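Local coordinates for hypothetical protein, conserved (PDB 2B4W) that is of unknown function but belongs to a family grouped with the beta-fructosidases, and probably folds as a five-bladed beta-propeller, at residues T43-R48 with D69-V74; I159-L164 with F229-Q234. All blocks are in the same frame, centred on the assembly; numbering follows the deposited sequence.

In the fold
Two hydrophobic contacts illustrate how side chains join parts of a propeller-like all-beta chain where backbones do not pair. Contact 1 (43-48 with 69-74) joins strands of one large mixed sheet, both of which pair with the strand 59-67 between them in sequence. Contact 2 (159-164 with 229-234) instead bridges two separate antiparallel sheets. Their centres are 30 Å apart, their nearest atoms about 17 Å apart, and they sit on opposite sides of the chain's centre, 15 and 16 Å from it. In each, a methyl lies over one face of a phenylalanine ring. With no function established, neither contact can be assigned to an active site.

Contact 1 (T43-R48 with D69-V74)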
loop_
_atom_site.group_PDB
_atom_site.type_symbol
_atom_site.label_atom_id
_atom_site.label_comp_id
_atom_site.label_asym_id
_atom_site.label_seq_id
_atom_site.Cartn_x
_atom_site.Cartn_y
_atom_site.Cartn_z
ATOM N N THR A 43 -1.447 15.478 -9.109
ATOM C CA THR A 43 -1.402 14.091 -8.708
ATOM C C THR A 43 0.086 13.728 -8.566
ATOM O O THR A 43 0.896 14.094 -9.417
ATOM C CB THR A 43 -2.107 13.198 -9.723
ATOM O OG1 THR A 43 -3.508 13.485 -9.732
ATOM C CG2 THR A 43 -1.977 11.719 -9.361
ATOM N N HIS A 44 0.414 13.070 -7.479
ATOM C CA HIS A 44 1.771 12.661 -7.134
ATOM C C HIS A 44 1.756 11.196 -6.682
ATOM O O HIS A 44 0.726 10.574 -6.411
ATOM C CB HIS A 44 2.355 13.490 -6.024
ATOM C CG HIS A 44 2.662 14.916 -6.295
ATOM N ND1 HIS A 44 1.711 15.906 -6.244
ATOM C CD2 HIS A 44 3.840 15.527 -6.605
ATOM C CE1 HIS A 44 2.301 17.058 -6.519
ATOM N NE2 HIS A 44 3.594 16.874 -6.748
ATOM N N ILE A 45 2.961 10.646 -6.635
ATOM C CA ILE A 45 3.151 9.288 -6.148
ATOM C C ILE A 45 4.584 9.136 -5.608
ATOM O O ILE A 45 5.502 9.718 -6.184
ATOM C CB ILE A 45 2.843 8.225 -7.205
ATOM C CG1 ILE A 45 2.574 6.879 -6.561
ATOM C CG2 ILE A 45 3.924 8.104 -8.271
ATOM C CD1 ILE A 45 2.075 5.765 -7.450
ATOM N N TYR A 46 4.723 8.400 -4.506
ATOM C CA TYR A 46 6.055 7.979 -4.076
ATOM C C TYR A 46 6.355 6.607 -4.671
ATOM O O TYR A 46 5.487 5.733 -4.679
ATOM C CB TYR A 46 6.192 7.865 -2.560
ATOM C CG TYR A 46 6.048 9.167 -1.826
ATOM C CD1 TYR A 46 7.090 10.080 -1.724
ATOM C CD2 TYR A 46 4.832 9.460 -1.223
ATOM C CE1 TYR A 46 6.936 11.281 -1.038
ATOM C CE2 TYR A 46 4.675 10.644 -0.548
ATOM C CZ TYR A 46 5.718 11.544 -0.455
ATOM O OH TYR A 46 5.472 12.697 0.235
ATOM N N GLY A 47 7.572 6.409 -5.144
ATOM C CA GLY A 47 7.983 5.121 -5.669
ATOM C C GLY A 47 9.268 4.621 -5.021
ATOM O O GLY A 47 10.133 5.371 -4.567
ATOM N N ARG A 48 9.343 3.301 -5.007
ATOM C CA ARG A 48 10.553 2.601 -4.579
ATOM C C ARG A 48 11.413 2.424 -5.817
ATOM O O ARG A 48 10.940 1.855 -6.818
ATOM C CB ARG A 48 10.208 1.298 -3.896
ATOM C CG ARG A 48 11.271 0.263 -3.682
ATOM C CD ARG A 48 10.699 -1.109 -3.287
ATOM N NE ARG A 48 11.762 -1.981 -2.869
ATOM C CZ ARG A 48 11.837 -3.064 -2.160
ATOM N NH1 ARG A 48 10.817 -3.695 -1.626
ATOM N NH2 ARG A 48 13.056 -3.588 -1.963
ATOM N N ASP A 69 -0.984 8.251 -16.702
ATOM C CA ASP A 69 -0.130 7.149 -16.239
ATOM C C ASP A 69 1.357 7.407 -16.480
ATOM O O ASP A 69 2.181 6.505 -16.617
ATOM C CB ASP A 69 -0.598 5.834 -16.868
ATOM C CG ASP A 69 -2.052 5.540 -16.546
ATOM O OD1 ASP A 69 -2.461 5.587 -15.364
ATOM O OD2 ASP A 69 -2.828 5.239 -17.478
ATOM N N GLU A 70 1.754 8.681 -16.464
ATOM C CA GLU A 70 3.115 9.155 -16.586
ATOM C C GLU A 70 3.494 10.096 -15.440
ATOM O O GLU A 70 2.848 11.088 -15.100
ATOM C CB GLU A 70 3.362 9.894 -17.903
ATOM C CG GLU A 70 4.798 10.446 -17.970
ATOM C CD GLU A 70 4.926 11.375 -19.170
ATOM O OE1 GLU A 70 4.819 10.874 -20.306
ATOM O OE2 GLU A 70 5.114 12.592 -19.004
ATOM N N PHE A 71 4.612 9.756 -14.816
ATOM C CA PHE A 71 5.103 10.333 -13.579
ATOM C C PHE A 71 6.564 10.728 -13.678
ATOM O O PHE A 71 7.434 9.926 -14.037
ATOM C CB PHE A 71 4.860 9.313 -12.443
ATOM C CG PHE A 71 3.389 9.281 -12.025
ATOM C CD1 PHE A 71 2.956 10.163 -11.055
ATOM C CD2 PHE A 71 2.508 8.393 -12.594
ATOM C CE1 PHE A 71 1.627 10.168 -10.670
ATOM C CE2 PHE A 71 1.175 8.376 -12.221
ATOM C CZ PHE A 71 0.757 9.263 -11.255
ATOM N N THR A 72 6.864 11.989 -13.349
ATOM C CA THR A 72 8.255 12.432 -13.415
ATOM C C THR A 72 8.824 12.738 -12.034
ATOM O O THR A 72 8.233 13.380 -11.169
ATOM C CB THR A 72 8.430 13.672 -14.306
ATOM O OG1 THR A 72 8.104 13.352 -15.651
ATOM C CG2 THR A 72 9.880 14.098 -14.372
ATOM N N ALA A 73 10.049 12.250 -11.821
ATOM C CA ALA A 73 10.628 12.385 -10.489
ATOM C C ALA A 73 10.791 13.851 -10.149
ATOM O O ALA A 73 11.153 14.642 -11.030
ATOM C CB ALA A 73 11.960 11.637 -10.460
ATOM N N VAL A 74 10.538 14.199 -8.895
ATOM C CA VAL A 74 10.791 15.569 -8.475
ATOM C C VAL A 74 12.243 15.690 -7.998
ATOM O O VAL A 74 12.603 14.959 -7.074
ATOM C CB VAL A 74 9.881 16.042 -7.334
ATOM C CG1 VAL A 74 10.425 17.342 -6.751
ATOM C CG2 VAL A 74 8.449 16.197 -7.818
#
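Thr43, His44 and Ile45 meet Phe71 inside a mixed beta-sheet of what is probably a five-bladed propeller, and the contact shows how two strands that are not hydrogen-bonded neighbours can meet through side-chain packing, here in a curled sheet. Strands 42-50 and 70-73 both pair antiparallel with strand 59-67 but do not bond to each other: their short axes pass 8.1 Å apart at 66°, and one aromatic ring closes the distance. The side chain of Phe71 leaves its backbone with CG anti to the carbonyl carbon (chi1 -76°), which carries the ring across to the other strand. Ile45 approaches at about a right angle and lays its gamma-branch methyl over one ring face, a CH-pi contact with CG2 of Ile45 4.0 Å from the centroid of the Phe71 ring. The methyl is displaced from the centre, and its closest ring atom is CD1 of Phe71, 3.6 Å from CG2 of Ile45. The backbone of His44 passes near the same ring, while its side chain sets out away from Phe71 and its ring meets that of Phe37. Ile45 also packs on Cys33, Ser34 and Pro36, residues of a loop. Two residues before Ile45, on the same side of the strand, Thr43 turns its methyl rather than its hydroxyl to the ring edge, where CG2 of Thr43 lies 4.1 Å from CZ of Phe71.

Contact 2 (I159-L164 with F229-Q234); sequences IGFVIL and FVLDPQ
Phe161 presents one flat face to Leu231, whose side chain comes at a slant to that of Phe161 and sets a single methyl almost exactly over the middle of the ring. CD2 of Leu231 stands 3.6 Å from the centroid of the Phe161 ring and 3° off its normal, so this CH-pi contact is shared by all six ring carbons nearly evenly; CE1 of Phe161, at 3.8 Å from CD2 of Leu231, is the nearest by a small margin. The phenyl reaches this place because CG of Phe161 is anti to the backbone N (chi1 177°), extending the ring from its strand toward the other segment. Pro233 approaches differently: its side chain runs alongside that of Phe161, pointing the same way, with CB of Pro233 4.2 Å from CE2 of Phe161. Further along the strand, the delta methyl of Ile163 meets the proline backbone, CD1 of Ile163 lying 3.5 Å from O of Pro233. An Asx turn shapes the segment that carries the proline, OD1 of Asp232 accepting from N of Gln234 at 2.9 Å and also from the backbone N of Ser235. Leu181 touches both Phe161 and Leu231, and Phe148 adds a second ring beside Phe161. No hydrogen bond joins the two segments. Apolar packing between two separate antiparallel sheets is consistent with the contact between neighbouring blades of a beta-propeller, the fold expected for this family.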
loop_
_atom_site.group_PDB
_atom_site.type_symbol
_atom_site.label_atom_id
_atom_site.label_comp_id
_atom_site.label_asym_id
_atom_site.label_seq_id
_atom_site.Cartn_x
_atom_site.Cartn_y
_atom_site.Cartn_z
ATOM N N ILE A 159 -1.643 -10.638 10.644
ATOM C CA ILE A 159 -1.995 -9.239 10.514
ATOM C C ILE A 159 -2.783 -8.914 11.788
ATOM O O ILE A 159 -3.789 -9.577 12.041
ATOM C CB ILE A 159 -2.870 -8.843 9.325
ATOM C CG1 ILE A 159 -2.172 -8.720 7.977
ATOM C CG2 ILE A 159 -3.573 -7.539 9.693
ATOM C CD1 ILE A 159 -3.009 -9.104 6.773
ATOM N N GLY A 160 -2.257 -7.937 12.508
ATOM C CA GLY A 160 -2.844 -7.471 13.744
ATOM C C GLY A 160 -3.443 -6.082 13.619
ATOM O O GLY A 160 -3.264 -5.390 12.619
ATOM N N PHE A 161 -4.173 -5.664 14.643
ATOM C CA PHE A 161 -4.892 -4.411 14.626
ATOM C C PHE A 161 -5.173 -3.949 16.053
ATOM O O PHE A 161 -5.687 -4.702 16.883
ATOM C CB PHE A 161 -6.224 -4.551 13.869
ATOM C CG PHE A 161 -7.028 -3.263 13.898
ATOM C CD1 PHE A 161 -6.730 -2.241 13.006
ATOM C CD2 PHE A 161 -8.065 -3.051 14.772
ATOM C CE1 PHE A 161 -7.440 -1.059 13.029
ATOM C CE2 PHE A 161 -8.754 -1.860 14.823
ATOM C CZ PHE A 161 -8.444 -0.846 13.938
ATOM N N VAL A 162 -4.846 -2.686 16.288
ATOM C CA VAL A 162 -5.172 -2.017 17.538
ATOM C C VAL A 162 -5.588 -0.571 17.323
ATOM O O VAL A 162 -5.076 0.213 16.516
ATOM C CB VAL A 162 -3.979 -2.067 18.517
ATOM C CG1 VAL A 162 -2.878 -1.137 18.042
ATOM C CG2 VAL A 162 -4.458 -1.728 19.922
ATOM N N ILE A 163 -6.601 -0.171 18.093
ATOM C CA ILE A 163 -7.028 1.217 18.009
ATOM C C ILE A 163 -6.267 2.087 18.997
ATOM O O ILE A 163 -6.339 1.787 20.193
ATOM C CB ILE A 163 -8.527 1.361 18.324
ATOM C CG1 ILE A 163 -9.445 0.611 17.359
ATOM C CG2 ILE A 163 -8.889 2.836 18.421
ATOM C CD1 ILE A 163 -10.884 0.488 17.802
ATOM N N LEU A 164 -5.582 3.134 18.557
ATOM C CA LEU A 164 -4.912 4.015 19.523
ATOM C C LEU A 164 -5.610 5.369 19.617
ATOM O O LEU A 164 -6.418 5.682 18.743
ATOM C CB LEU A 164 -3.456 4.221 19.144
ATOM C CG LEU A 164 -2.510 3.058 18.960
ATOM C CD1 LEU A 164 -1.154 3.572 18.472
ATOM C CD2 LEU A 164 -2.323 2.269 20.239
ATOM N N PHE A 229 -10.415 -6.749 2.041
ATOM C CA PHE A 229 -11.355 -7.182 3.044
ATOM C C PHE A 229 -11.889 -5.965 3.799
ATOM O O PHE A 229 -11.356 -4.858 3.697
ATOM C CB PHE A 229 -10.728 -8.172 4.036
ATOM C CG PHE A 229 -9.506 -7.605 4.738
ATOM C CD1 PHE A 229 -8.259 -7.745 4.145
ATOM C CD2 PHE A 229 -9.600 -6.941 5.942
ATOM C CE1 PHE A 229 -7.147 -7.214 4.771
ATOM C CE2 PHE A 229 -8.500 -6.391 6.565
ATOM C CZ PHE A 229 -7.267 -6.558 5.962
ATOM N N VAL A 230 -12.939 -6.219 4.574
ATOM C CA VAL A 230 -13.487 -5.151 5.407
ATOM C C VAL A 230 -13.387 -5.614 6.857
ATOM O O VAL A 230 -13.657 -6.775 7.154
ATOM C CB VAL A 230 -14.927 -4.787 5.036
ATOM C CG1 VAL A 230 -15.520 -3.755 5.972
ATOM C CG2 VAL A 230 -14.968 -4.258 3.605
ATOM N N LEU A 231 -12.974 -4.660 7.674
ATOM C CA LEU A 231 -12.779 -4.842 9.087
ATOM C C LEU A 231 -13.800 -4.046 9.880
ATOM O O LEU A 231 -13.991 -2.863 9.613
ATOM C CB LEU A 231 -11.381 -4.359 9.523
ATOM C CG LEU A 231 -11.295 -4.130 11.041
ATOM C CD1 LEU A 231 -11.219 -5.483 11.731
ATOM C CD2 LEU A 231 -10.119 -3.243 11.421
ATOM N N ASP A 232 -14.402 -4.717 10.852
ATOM C CA ASP A 232 -15.147 -3.948 11.843
ATOM C C ASP A 232 -14.223 -3.675 13.026
ATOM O O ASP A 232 -13.840 -4.616 13.712
ATOM C CB ASP A 232 -16.412 -4.675 12.272
ATOM C CG ASP A 232 -17.317 -3.796 13.122
ATOM O OD1 ASP A 232 -16.839 -3.329 14.177
ATOM O OD2 ASP A 232 -18.475 -3.597 12.712
ATOM N N PRO A 233 -13.891 -2.405 13.243
ATOM C CA PRO A 233 -12.822 -2.047 14.175
ATOM C C PRO A 233 -13.240 -2.351 15.612
ATOM O O PRO A 233 -12.405 -2.373 16.516
ATOM C CB PRO A 233 -12.605 -0.554 13.941
ATOM C CG PRO A 233 -13.810 -0.047 13.238
ATOM C CD PRO A 233 -14.530 -1.222 12.652
ATOM N N GLN A 234 -14.532 -2.605 15.809
ATOM C CA GLN A 234 -15.021 -2.901 17.156
ATOM C C GLN A 234 -15.200 -4.392 17.408
ATOM O O GLN A 234 -14.614 -4.975 18.323
ATOM C CB GLN A 234 -16.343 -2.161 17.370
#